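Local coordinates for protein tryptophan--tRNA ligase (Aeropyrum pernix, PDB 3A04) that catalyses the ATP-dependent attachment of L-tryptophan to its cognate tRNA, releasing AMP and diphosphate, as a class I aminoacyl-tRNA synthetase, at residues R49-G54 and M308-L313. Residues are numbered along the deposited sequence; the frame is centred on the assembly and turned at random.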
loop_
_atom_site.group_PDB
_atom_site.type_symbol
_atom_site.label_atom_id
_atom_site.label_comp_id
_atom_site.label_asym_id
_atom_site.label_seq_id
_atom_site.Cartn_x
_atom_site.Cartn_y
_atom_site.Cartn_z
ATOM N N ARG A 49 -21.887 33.841 1.196
ATOM C CA ARG A 49 -21.587 34.286 2.563
ATOM C C ARG A 49 -20.133 34.292 2.916
ATOM O O ARG A 49 -19.742 34.639 4.064
ATOM C CB ARG A 49 -22.408 33.486 3.568
ATOM C CG ARG A 49 -23.883 33.780 3.428
ATOM C CD ARG A 49 -24.730 32.775 4.240
ATOM N NE ARG A 49 -26.119 32.965 3.879
ATOM C CZ ARG A 49 -27.170 32.457 4.515
ATOM N NH1 ARG A 49 -27.035 31.691 5.620
ATOM N NH2 ARG A 49 -28.383 32.744 4.033
ATOM N N GLY A 50 -19.307 33.881 1.936
ATOM C CA GLY A 50 -17.876 33.869 2.185
ATOM C C GLY A 50 -17.477 32.771 3.144
ATOM O O GLY A 50 -16.391 32.796 3.676
ATOM N N ILE A 51 -18.349 31.765 3.345
ATOM C CA ILE A 51 -17.921 30.601 4.161
ATOM C C ILE A 51 -16.950 29.770 3.285
ATOM O O ILE A 51 -15.952 29.251 3.755
ATOM C CB ILE A 51 -19.150 29.734 4.560
ATOM C CG1 ILE A 51 -19.951 30.555 5.611
ATOM C CG2 ILE A 51 -18.690 28.295 5.118
ATOM C CD1 ILE A 51 -21.417 30.071 5.860
ATOM N N ILE A 52 -17.277 29.646 2.027
ATOM C CA ILE A 52 -16.267 29.200 1.043
ATOM C C ILE A 52 -15.450 30.416 0.630
ATOM O O ILE A 52 -15.892 31.221 -0.162
ATOM C CB ILE A 52 -16.960 28.562 -0.114
ATOM C CG1 ILE A 52 -17.692 27.276 0.408
ATOM C CG2 ILE A 52 -15.920 28.065 -1.167
ATOM C CD1 ILE A 52 -18.500 26.723 -0.702
ATOM N N PHE A 53 -14.277 30.570 1.213
ATOM C CA PHE A 53 -13.560 31.860 1.101
ATOM C C PHE A 53 -12.346 31.827 0.114
ATOM O O PHE A 53 -11.812 32.895 -0.285
ATOM C CB PHE A 53 -13.041 32.271 2.450
ATOM C CG PHE A 53 -12.004 31.359 3.015
ATOM C CD1 PHE A 53 -10.634 31.534 2.706
ATOM C CD2 PHE A 53 -12.374 30.329 3.879
ATOM C CE1 PHE A 53 -9.673 30.683 3.277
ATOM C CE2 PHE A 53 -11.453 29.512 4.439
ATOM C CZ PHE A 53 -10.077 29.674 4.150
ATOM N N GLY A 54 -11.920 30.604 -0.271
ATOM C CA GLY A 54 -10.664 30.449 -1.004
ATOM C C GLY A 54 -10.768 29.396 -2.086
ATOM O O GLY A 54 -11.712 28.542 -2.073
ATOM N N MET A 308 -24.850 28.585 13.452
ATOM C CA MET A 308 -25.768 27.547 12.977
ATOM C C MET A 308 -26.747 28.153 11.940
ATOM O O MET A 308 -27.046 27.546 10.925
ATOM C CB MET A 308 -26.619 26.997 14.151
ATOM C CG MET A 308 -25.920 25.891 14.961
ATOM S SD MET A 308 -25.684 24.335 14.051
ATOM C CE MET A 308 -27.315 23.621 13.845
ATOM N N ASP A 309 -27.322 29.330 12.229
ATOM C CA ASP A 309 -28.193 30.001 11.215
ATOM C C ASP A 309 -27.459 30.309 9.924
ATOM O O ASP A 309 -27.946 30.076 8.840
ATOM C CB ASP A 309 -28.714 31.354 11.798
ATOM C CG ASP A 309 -29.757 31.149 12.890
ATOM O OD1 ASP A 309 -30.392 30.089 12.906
ATOM O OD2 ASP A 309 -29.911 32.034 13.741
ATOM N N LEU A 310 -26.238 30.823 10.059
ATOM C CA LEU A 310 -25.470 31.249 8.882
ATOM C C LEU A 310 -25.006 30.039 7.994
ATOM O O LEU A 310 -24.991 30.131 6.734
ATOM C CB LEU A 310 -24.222 32.022 9.408
ATOM C CG LEU A 310 -23.485 32.782 8.274
ATOM C CD1 LEU A 310 -24.203 34.095 7.782
ATOM C CD2 LEU A 310 -22.061 32.984 8.729
ATOM N N TYR A 311 -24.625 28.918 8.645
ATOM C CA TYR A 311 -24.006 27.788 7.903
ATOM C C TYR A 311 -25.066 26.826 7.391
ATOM O O TYR A 311 -24.830 26.162 6.384
ATOM C CB TYR A 311 -23.041 26.986 8.792
ATOM C CG TYR A 311 -21.650 27.491 8.841
ATOM C CD1 TYR A 311 -21.382 28.733 9.382
ATOM C CD2 TYR A 311 -20.586 26.749 8.280
ATOM C CE1 TYR A 311 -20.063 29.252 9.407
ATOM C CE2 TYR A 311 -19.273 27.234 8.332
ATOM C CZ TYR A 311 -19.031 28.475 8.910
ATOM O OH TYR A 311 -17.772 29.004 8.978
ATOM N N HIS A 312 -26.206 26.759 8.084
ATOM C CA HIS A 312 -27.264 25.749 7.822
ATOM C C HIS A 312 -28.707 26.183 7.877
ATOM O O HIS A 312 -29.467 25.817 7.003
ATOM C CB HIS A 312 -27.149 24.586 8.830
ATOM C CG HIS A 312 -25.786 23.955 8.822
ATOM N ND1 HIS A 312 -25.392 23.110 7.810
ATOM C CD2 HIS A 312 -24.715 24.105 9.647
ATOM C CE1 HIS A 312 -24.143 22.715 8.040
ATOM N NE2 HIS A 312 -23.708 23.317 9.142
ATOM N N LEU A 313 -29.123 26.788 8.985
ATOM C CA LEU A 313 -30.603 26.810 9.299
ATOM C C LEU A 313 -31.407 27.886 8.529
ATOM O O LEU A 313 -32.638 27.752 8.349
ATOM C CB LEU A 313 -30.847 26.974 10.828
ATOM C CG LEU A 313 -30.238 25.885 11.708
ATOM C CD1 LEU A 313 -30.416 26.197 13.222
ATOM C CD2 LEU A 313 -30.677 24.422 11.217
#
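R49 and I51 pack against L310 and Y311 where helix 304-313 widens into a pi-type turn (309-313), M308 O accepting from both H312 N and L313 N. R49 follows the short helix 45-48, and G50, with positive phi, forms the Schellman motif at its end, ahead of strand 52-56 in the mixed sheet of the class I catalytic domain. R49 NH1 donates a hydrogen bond to the carbonyl O of L310 at 2.8 Å. The bond is bent, 145° at the hydrogen; L310 O lies near the guanidinium plane, but NH1 stands 31° out of the carbonyl plane. NH1 also bonds M314 O, and NH2 forms a salt bridge with D317, so the cation bridges the helix end and what follows it. The apolar half belongs to I51. Its CG1 lies beside the backbone N (chi1 -71°) with CD1 extended from it, and CD1 makes a CH-pi contact over the centre of one face of the Y311 ring, 3.8 Å from the centroid. I51 CG2 meets Y311 CE2 at 3.4 Å, and Y311 OH bonds K247 O. An alanine here, lacking ring and hydroxyl, would probably leave a gap beside I51 CG2 and CD1 and K247 O without this partner. R49 CD rests on L310 CD1 at 3.8 Å as the two side chains run past each other in opposite directions.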